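Local structure of protein-tyrosine-phosphatase PTP1 (Arabidopsis thaliana, 6KRW) at residues 73-78 against 87-92; 52-57 against 68-73. The protein removes phosphate from phosphotyrosine in proteins, acting on the MAP kinase MPK6 and, together with MKP1, restraining salicylic acid and camalexin synthesis in plant defence. All blocks are in the same frame, centred on the assembly; numbering follows the deposited sequence.

Contact 1 of 2, residues 73-78 against 87-92; sequences KNRIVL and KGYVNA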
ATOM      1  N   LYS A  73       9.950  -7.849  13.377  1.00 14.47           N
ATOM      2  CA  LYS A  73       8.784  -7.907  14.288  1.00 15.49           C
ATOM      3  C   LYS A  73       7.464  -8.025  13.513  1.00 13.86           C
ATOM      4  O   LYS A  73       6.517  -8.543  14.062  1.00 15.53           O
ATOM      5  CB  LYS A  73       8.750  -6.687  15.199  1.00 19.64           C
ATOM      6  CG  LYS A  73       8.508  -5.365  14.512  1.00 25.57           C
ATOM      7  CD  LYS A  73       8.448  -4.165  15.455  1.00 34.94           C
ATOM      8  CE  LYS A  73       8.166  -2.873  14.698  1.00 57.98           C
ATOM      9  NZ  LYS A  73       6.869  -2.938  13.982  1.00 64.04           N
ATOM     10  N   ASN A  74       7.423  -7.538  12.255  1.00 14.62           N
ATOM     11  CA  ASN A  74       6.115  -7.501  11.542  1.00 14.06           C
ATOM     12  C   ASN A  74       6.285  -7.908  10.088  1.00 14.14           C
ATOM     13  O   ASN A  74       5.339  -7.604   9.332  1.00 16.31           O
ATOM     14  CB  ASN A  74       5.432  -6.150  11.672  1.00 13.88           C
ATOM     15  CG  ASN A  74       6.157  -5.073  10.880  1.00 14.12           C
ATOM     16  OD1 ASN A  74       7.391  -5.085  10.815  1.00 16.01           O
ATOM     17  ND2 ASN A  74       5.394  -4.134  10.301  1.00 15.85           N
ATOM     18  N   ARG A  75       7.336  -8.578   9.708  1.00 13.93           N
ATOM     19  CA  ARG A  75       7.490  -9.049   8.321  1.00 14.19           C
ATOM     20  C   ARG A  75       6.431 -10.109   8.070  1.00 15.28           C
ATOM     21  O   ARG A  75       5.997 -10.843   8.983  1.00 16.13           O
ATOM     22  CB  ARG A  75       8.882  -9.592   8.054  1.00 15.61           C
ATOM     23  CG  ARG A  75       9.251 -10.858   8.807  1.00 17.01           C
ATOM     24  CD  ARG A  75      10.695 -11.242   8.594  1.00 17.23           C
ATOM     25  NE  ARG A  75      10.964 -12.522   9.236  1.00 16.10           N
ATOM     26  CZ  ARG A  75      10.834 -13.707   8.702  1.00 16.83           C
ATOM     27  NH1 ARG A  75      10.460 -13.844   7.421  1.00 17.96           N
ATOM     28  NH2 ARG A  75      11.060 -14.781   9.447  1.00 17.73           N
ATOM     29  N   ILE A  76       5.978 -10.195   6.828  1.00 15.97           N
ATOM     30  CA  ILE A  76       5.079 -11.281   6.416  1.00 16.23           C
ATOM     31  C   ILE A  76       5.897 -12.536   6.142  1.00 17.24           C
ATOM     32  O   ILE A  76       6.869 -12.490   5.397  1.00 19.32           O
ATOM     33  CB  ILE A  76       4.274 -10.873   5.163  1.00 16.65           C
ATOM     34  CG1 ILE A  76       3.530  -9.557   5.380  1.00 17.42           C
ATOM     35  CG2 ILE A  76       3.337 -11.998   4.743  1.00 18.28           C
ATOM     36  CD1 ILE A  76       2.500  -9.566   6.511  1.00 18.37           C
ATOM     37  N   VAL A  77       5.513 -13.640   6.778  1.00 17.80           N
ATOM     38  CA  VAL A  77       6.245 -14.908   6.661  1.00 17.56           C
ATOM     39  C   VAL A  77       5.465 -15.853   5.748  1.00 19.35           C
ATOM     40  O   VAL A  77       4.275 -16.088   5.978  1.00 20.72           O
ATOM     41  CB  VAL A  77       6.428 -15.512   8.064  1.00 17.54           C
ATOM     42  CG1 VAL A  77       7.170 -16.819   7.987  1.00 19.74           C
ATOM     43  CG2 VAL A  77       7.094 -14.539   9.016  1.00 17.75           C
ATOM     44  N   LEU A  78       6.164 -16.446   4.806  1.00 19.65           N
ATOM     45  CA  LEU A  78       5.609 -17.571   4.011  1.00 21.36           C
ATOM     46  C   LEU A  78       5.614 -18.809   4.911  1.00 23.07           C
ATOM     47  O   LEU A  78       6.695 -19.200   5.388  1.00 23.07           O
ATOM     48  CB  LEU A  78       6.428 -17.795   2.746  1.00 24.46           C
ATOM     49  CG  LEU A  78       6.392 -16.647   1.739  1.00 24.38           C
ATOM     50  CD1 LEU A  78       7.346 -16.943   0.611  1.00 32.38           C
ATOM     51  CD2 LEU A  78       4.982 -16.377   1.227  1.00 28.08           C
ATOM     52  N   LYS A  87      13.616 -18.781   6.396  1.00 25.08           N
ATOM     53  CA  LYS A  87      12.648 -18.352   7.437  1.00 22.58           C
ATOM     54  C   LYS A  87      11.424 -17.691   6.778  1.00 21.32           C
ATOM     55  O   LYS A  87      10.898 -16.717   7.321  1.00 19.96           O
ATOM     56  CB  LYS A  87      13.323 -17.447   8.470  1.00 23.41           C
ATOM     57  CG  LYS A  87      14.523 -18.068   9.188  1.00 25.56           C
ATOM     58  CD  LYS A  87      15.096 -17.184  10.271  1.00 32.88           C
ATOM     59  CE  LYS A  87      16.209 -17.849  11.055  1.00 49.36           C
ATOM     60  NZ  LYS A  87      17.493 -17.803  10.327  1.00 67.78           N
ATOM     61  N   GLY A  88      11.007 -18.213   5.616  1.00 21.57           N
ATOM     62  CA  GLY A  88       9.748 -17.742   5.027  1.00 21.46           C
ATOM     63  C   GLY A  88       9.830 -16.335   4.462  1.00 20.18           C
ATOM     64  O   GLY A  88       8.785 -15.679   4.371  1.00 22.19           O
ATOM     65  N   TYR A  89      11.019 -15.882   4.103  1.00 20.75           N
ATOM     66  CA  TYR A  89      11.246 -14.440   3.882  1.00 21.19           C
ATOM     67  C   TYR A  89      10.611 -13.947   2.566  1.00 20.99           C
ATOM     68  O   TYR A  89      10.836 -14.496   1.486  1.00 22.92           O
ATOM     69  CB  TYR A  89      12.739 -14.118   3.868  1.00 19.89           C
ATOM     70  CG  TYR A  89      12.962 -12.660   3.627  1.00 20.37           C
ATOM     71  CD1 TYR A  89      12.669 -11.730   4.601  1.00 18.88           C
ATOM     72  CD2 TYR A  89      13.355 -12.187   2.376  1.00 21.84           C
ATOM     73  CE1 TYR A  89      12.803 -10.374   4.375  1.00 19.18           C
ATOM     74  CE2 TYR A  89      13.490 -10.832   2.131  1.00 20.72           C
ATOM     75  CZ  TYR A  89      13.197  -9.915   3.122  1.00 18.60           C
ATOM     76  OH  TYR A  89      13.302  -8.577   2.936  1.00 20.58           O
ATOM     77  N   VAL A  90       9.871 -12.874   2.702  1.00 19.85           N
ATOM     78  CA  VAL A  90       9.450 -12.003   1.584  1.00 20.18           C
ATOM     79  C   VAL A  90       9.598 -10.560   2.047  1.00 20.26           C
ATOM     80  O   VAL A  90       9.394 -10.260   3.245  1.00 19.86           O
ATOM     81  CB  VAL A  90       8.038 -12.374   1.126  1.00 26.23           C
ATOM     82  CG1 VAL A  90       7.026 -12.337   2.221  1.00 26.05           C
ATOM     83  CG2 VAL A  90       7.580 -11.485  -0.029  1.00 30.08           C
ATOM     84  N   ASN A  91       9.980  -9.663   1.151  1.00 20.36           N
ATOM     85  CA  ASN A  91      10.137  -8.234   1.484  1.00 17.94           C
ATOM     86  C   ASN A  91       8.748  -7.622   1.576  1.00 19.04           C
ATOM     87  O   ASN A  91       8.241  -7.078   0.578  1.00 21.79           O
ATOM     88  CB  ASN A  91      11.090  -7.542   0.536  1.00 17.83           C
ATOM     89  CG  ASN A  91      11.472  -6.171   1.032  1.00 19.31           C
ATOM     90  OD1 ASN A  91      10.629  -5.422   1.534  1.00 20.01           O
ATOM     91  ND2 ASN A  91      12.743  -5.825   0.867  1.00 19.58           N
ATOM     92  N   ALA A  92       8.115  -7.728   2.735  1.00 17.60           N
ATOM     93  CA  ALA A  92       6.706  -7.347   2.898  1.00 16.88           C
ATOM     94  C   ALA A  92       6.455  -7.110   4.379  1.00 15.17           C
ATOM     95  O   ALA A  92       6.991  -7.910   5.209  1.00 16.45           O
ATOM     96  CB  ALA A  92       5.782  -8.420   2.380  1.00 17.87           C
TER
HETATM   97  O   HOH W   1       9.439 -11.926   5.547  1.00 18.35           O

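Contact 2 of 2, residues 52-57 against 68-73; sequences TVAMNS and VVPFDK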
ATOM      1  N   THR A  52      17.015  -8.694  10.863  1.00 19.52           N
ATOM      2  CA  THR A  52      18.057  -9.725  10.676  1.00 19.03           C
ATOM      3  C   THR A  52      17.689 -10.700   9.557  1.00 18.24           C
ATOM      4  O   THR A  52      18.596 -11.164   8.854  1.00 22.68           O
ATOM      5  CB  THR A  52      18.327 -10.471  11.988  1.00 20.29           C
ATOM      6  OG1 THR A  52      17.185 -11.210  12.402  1.00 19.79           O
ATOM      7  CG2 THR A  52      18.691  -9.506  13.091  1.00 19.81           C
ATOM      8  N   VAL A  53      16.421 -11.062   9.424  1.00 18.42           N
ATOM      9  CA  VAL A  53      16.077 -12.099   8.418  1.00 19.31           C
ATOM     10  C   VAL A  53      16.282 -11.503   7.011  1.00 20.86           C
ATOM     11  O   VAL A  53      16.852 -12.187   6.164  1.00 23.21           O
ATOM     12  CB  VAL A  53      14.653 -12.642   8.627  1.00 17.67           C
ATOM     13  CG1 VAL A  53      14.309 -13.656   7.555  1.00 19.42           C
ATOM     14  CG2 VAL A  53      14.551 -13.263  10.007  1.00 18.28           C
ATOM     15  N   ALA A  54      15.842 -10.268   6.814  1.00 19.64           N
ATOM     16  CA  ALA A  54      15.987  -9.575   5.515  1.00 21.78           C
ATOM     17  C   ALA A  54      17.461  -9.432   5.147  1.00 26.83           C
ATOM     18  O   ALA A  54      17.756  -9.406   3.912  1.00 28.34           O
ATOM     19  CB  ALA A  54      15.332  -8.214   5.566  1.00 20.93           C
ATOM     20  N   MET A  55      18.326  -9.236   6.146  1.00 26.55           N
ATOM     21  CA  MET A  55      19.768  -8.937   5.918  1.00 34.27           C
ATOM     22  C   MET A  55      20.571 -10.247   5.830  1.00 41.89           C
ATOM     23  O   MET A  55      21.755 -10.166   5.546  1.00 41.09           O
ATOM     24  CB  MET A  55      20.346  -8.017   7.005  1.00 42.86           C
ATOM     25  CG  MET A  55      19.726  -6.622   7.056  1.00 42.48           C
ATOM     26  SD  MET A  55      19.800  -5.753   5.499  1.00 49.06           S
ATOM     27  CE  MET A  55      18.888  -4.269   5.879  1.00 52.93           C
ATOM     28  N   ASN A  56      19.923 -11.403   6.019  1.00 33.80           N
ATOM     29  CA  ASN A  56      20.565 -12.739   5.919  1.00 39.56           C
ATOM     30  C   ASN A  56      21.193 -12.910   4.542  1.00 38.85           C
ATOM     31  O   ASN A  56      20.531 -12.528   3.559  1.00 35.77           O
ATOM     32  CB  ASN A  56      19.534 -13.864   6.030  1.00 52.73           C
ATOM     33  CG  ASN A  56      19.703 -14.690   7.270  1.00 66.96           C
ATOM     34  OD1 ASN A  56      20.799 -14.749   7.810  1.00 81.16           O
ATOM     35  ND2 ASN A  56      18.630 -15.333   7.702  1.00 62.44           N
ATOM     36  N   SER A  57      22.312 -13.623   4.473  1.00 44.35           N
ATOM     37  CA  SER A  57      22.997 -13.886   3.181  1.00 44.89           C
ATOM     38  C   SER A  57      22.071 -14.677   2.244  1.00 46.95           C
ATOM     39  O   SER A  57      22.083 -14.405   1.031  1.00 46.77           O
ATOM     40  CB  SER A  57      24.302 -14.596   3.402  1.00 55.36           C
ATOM     41  OG  SER A  57      24.058 -15.913   3.870  1.00 58.07           O
ATOM     42  N   VAL A  68      15.920  -1.077   2.037  1.00 23.59           N
ATOM     43  CA  VAL A  68      14.447  -1.081   2.222  1.00 20.60           C
ATOM     44  C   VAL A  68      14.016  -2.523   2.430  1.00 20.20           C
ATOM     45  O   VAL A  68      13.928  -3.310   1.481  1.00 21.79           O
ATOM     46  CB  VAL A  68      13.673  -0.438   1.060  1.00 21.86           C
ATOM     47  CG1 VAL A  68      12.179  -0.455   1.377  1.00 20.76           C
ATOM     48  CG2 VAL A  68      14.163   0.977   0.799  1.00 22.85           C
ATOM     49  N   VAL A  69      13.856  -2.893   3.689  1.00 17.96           N
ATOM     50  CA  VAL A  69      13.608  -4.274   4.133  1.00 17.85           C
ATOM     51  C   VAL A  69      12.613  -4.192   5.282  1.00 15.82           C
ATOM     52  O   VAL A  69      12.539  -3.165   5.971  1.00 17.16           O
ATOM     53  CB  VAL A  69      14.895  -4.970   4.593  1.00 18.45           C
ATOM     54  CG1 VAL A  69      15.848  -5.203   3.444  1.00 19.63           C
ATOM     55  CG2 VAL A  69      15.585  -4.209   5.714  1.00 21.23           C
ATOM     56  N   PRO A  70      11.839  -5.274   5.499  1.00 15.86           N
ATOM     57  CA  PRO A  70      10.909  -5.321   6.622  1.00 15.61           C
ATOM     58  C   PRO A  70      11.638  -5.639   7.939  1.00 15.64           C
ATOM     59  O   PRO A  70      12.594  -6.388   7.946  1.00 16.21           O
ATOM     60  CB  PRO A  70       9.952  -6.458   6.263  1.00 15.60           C
ATOM     61  CG  PRO A  70      10.862  -7.428   5.513  1.00 16.13           C
ATOM     62  CD  PRO A  70      11.785  -6.512   4.700  1.00 16.60           C
ATOM     63  N   PHE A  71      11.095  -5.055   8.990  1.00 14.98           N
ATOM     64  CA  PHE A  71      11.516  -5.423  10.366  1.00 14.45           C
ATOM     65  C   PHE A  71      11.135  -6.858  10.658  1.00 15.36           C
ATOM     66  O   PHE A  71      10.061  -7.352  10.251  1.00 15.88           O
ATOM     67  CB  PHE A  71      10.830  -4.479  11.346  1.00 14.15           C
ATOM     68  CG  PHE A  71      11.098  -3.024  11.119  1.00 13.54           C
ATOM     69  CD1 PHE A  71      12.395  -2.546  10.954  1.00 16.28           C
ATOM     70  CD2 PHE A  71      10.070  -2.099  11.120  1.00 14.25           C
ATOM     71  CE1 PHE A  71      12.632  -1.194  10.758  1.00 15.30           C
ATOM     72  CE2 PHE A  71      10.298  -0.748  10.911  1.00 15.33           C
ATOM     73  CZ  PHE A  71      11.578  -0.299  10.730  1.00 15.55           C
ATOM     74  N   ASP A  72      11.962  -7.538  11.445  1.00 16.01           N
ATOM     75  CA  ASP A  72      11.618  -8.898  11.906  1.00 14.83           C
ATOM     76  C   ASP A  72      10.268  -8.910  12.619  1.00 15.14           C
ATOM     77  O   ASP A  72       9.526  -9.903  12.470  1.00 17.17           O
ATOM     78  CB  ASP A  72      12.696  -9.434  12.844  1.00 16.06           C
ATOM     79  CG  ASP A  72      14.045  -9.660  12.199  1.00 19.20           C
ATOM     80  OD1 ASP A  72      14.094  -9.968  10.997  1.00 19.93           O
ATOM     81  OD2 ASP A  72      15.079  -9.583  12.893  1.00 19.13           O
ATOM     82  N   LYS A  73       9.950  -7.849  13.377  1.00 14.47           N
ATOM     83  CA  LYS A  73       8.784  -7.907  14.288  1.00 15.49           C
ATOM     84  C   LYS A  73       7.464  -8.025  13.513  1.00 13.86           C
ATOM     85  O   LYS A  73       6.517  -8.543  14.062  1.00 15.53           O
ATOM     86  CB  LYS A  73       8.750  -6.687  15.199  1.00 19.64           C
ATOM     87  CG  LYS A  73       8.508  -5.365  14.512  1.00 25.57           C
ATOM     88  CD  LYS A  73       8.448  -4.165  15.455  1.00 34.94           C
ATOM     89  CE  LYS A  73       8.166  -2.873  14.698  1.00 57.98           C
ATOM     90  NZ  LYS A  73       6.869  -2.938  13.982  1.00 64.04           N
TER
HETATM   91  O   HOH W   2      13.697  -9.004   8.366  1.00 18.11           O

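Contact 1 of 2, residues 73-78 against 87-92
Arg-75 and Lys-87 begin a contact at the margin of the classical tyrosine phosphatase fold, where a weakly bonded strand, 75-77, approaches the YVNAS sequence, the counterpart here of the family's DYINAS motif. The end-to-end directions of the touching parts differ by 116°, and the second segment turns through an inverse gamma turn centred on Asn-91 before entering strand 92-95, an outermost strand of the central sheet.

The hydrogen bonds come first. The guanidinium grips a single acceptor end-on, NH1 and NH2 of Arg-75 each lying 2.9 Å from Lys-87 O, which sits at the edge of the guanidinium and close to its plane. The two bent bonds fix where the end of the group points; a water at the edge, in plane and bonded to NH1, and Val-77 CG2 on one face would help to set its tilt. On the backbone, Leu-78 N bonds to Gly-88 O at 2.8 Å, and Ile-76 N to Ala-92 O at 3.0 Å.

Steric fit explains Gly-88: its phi is positive, and a CB there would run into Leu-78 O and Val-77 CG1.

Among the apolar contacts, Ile-76 CG1 packs on Ala-92 CB at 3.9 Å, and both side chains also touch Ile-107. Ile-76, Leu-78 and Ala-92 all touch Met-123 of helix 117-126.

Val-90 turns CG1 between its backbone N and carbonyl carbon (chi1 56°), a close methyl-to-oxygen approach of 3.2 Å to Ile-76 O.

The same water completes the join: it also accepts from Val-90 N, and donates to Ile-76 O at 2.6 Å.

Contact 2 of 2, residues 52-57 against 68-73
The carboxylate of Asp-72 is approached on both faces by Thr-52. Asp-72 OD2 is met on the syn side from opposite faces of the plane, by Thr-52 N at 2.9 Å and by the Thr-52 hydroxyl, OG1 donating at 2.7 Å. Val-53 N lies 3.0 Å from Asp-72 OD1, which uses its syn lone pair. With both oxygens held, the flat group has little freedom to turn. A water donates to OD1 of Asp-72 and to Pro-70 O and accepts from Ala-54 N, bridging the third amide. An alanine at Asp-72 would probably leave the Thr-52 and Val-53 amides and the Thr-52 hydroxyl without this acceptor and the water short of one partner.

The apolar part is tightly packed. Ala-54 CB to Val-69 CB, at 3.4 Å, and Met-55 CE to Val-69 CG2, at 3.3 Å, are both closer than usual van der Waals contact; the Met-55 chain crosses Val-69 at about a right angle.

A carboxylate taking successive amides at the head of a short, weakly bonded helix resembles the capping of helix N-termini by acidic side chains; here it ties helix 52-55 to the chain just beyond KNRYSDV, which corresponds to the phosphotyrosine recognition loop of classical phosphatases.

In the fold
Contact 2 comes first along the chain and contact 1 follows in series, Lys-73 belonging to both; their centres lie only 8 Å apart. Tyr-89 of contact 1 bridges the two: its side chain packs against Val-53, Ala-54 and Pro-70 of contact 2, and its hydroxyl is hydrogen-bonded to Asn-63. That asparagine also bonds to Ala-54 O and to Asn-91 ND2, and Asn-91 ND2 in turn probably bonds to Val-68 O. Helix 52-55, the segment corresponding to the phosphotyrosine recognition loop and an outermost strand, 92-95, are thereby joined in one network. The substrate-binding loop, assigned by similarity, is near: the side chains of Ala-92 and Gly-240 are about 9 Å apart, as are those of Pro-70 and Ile-241.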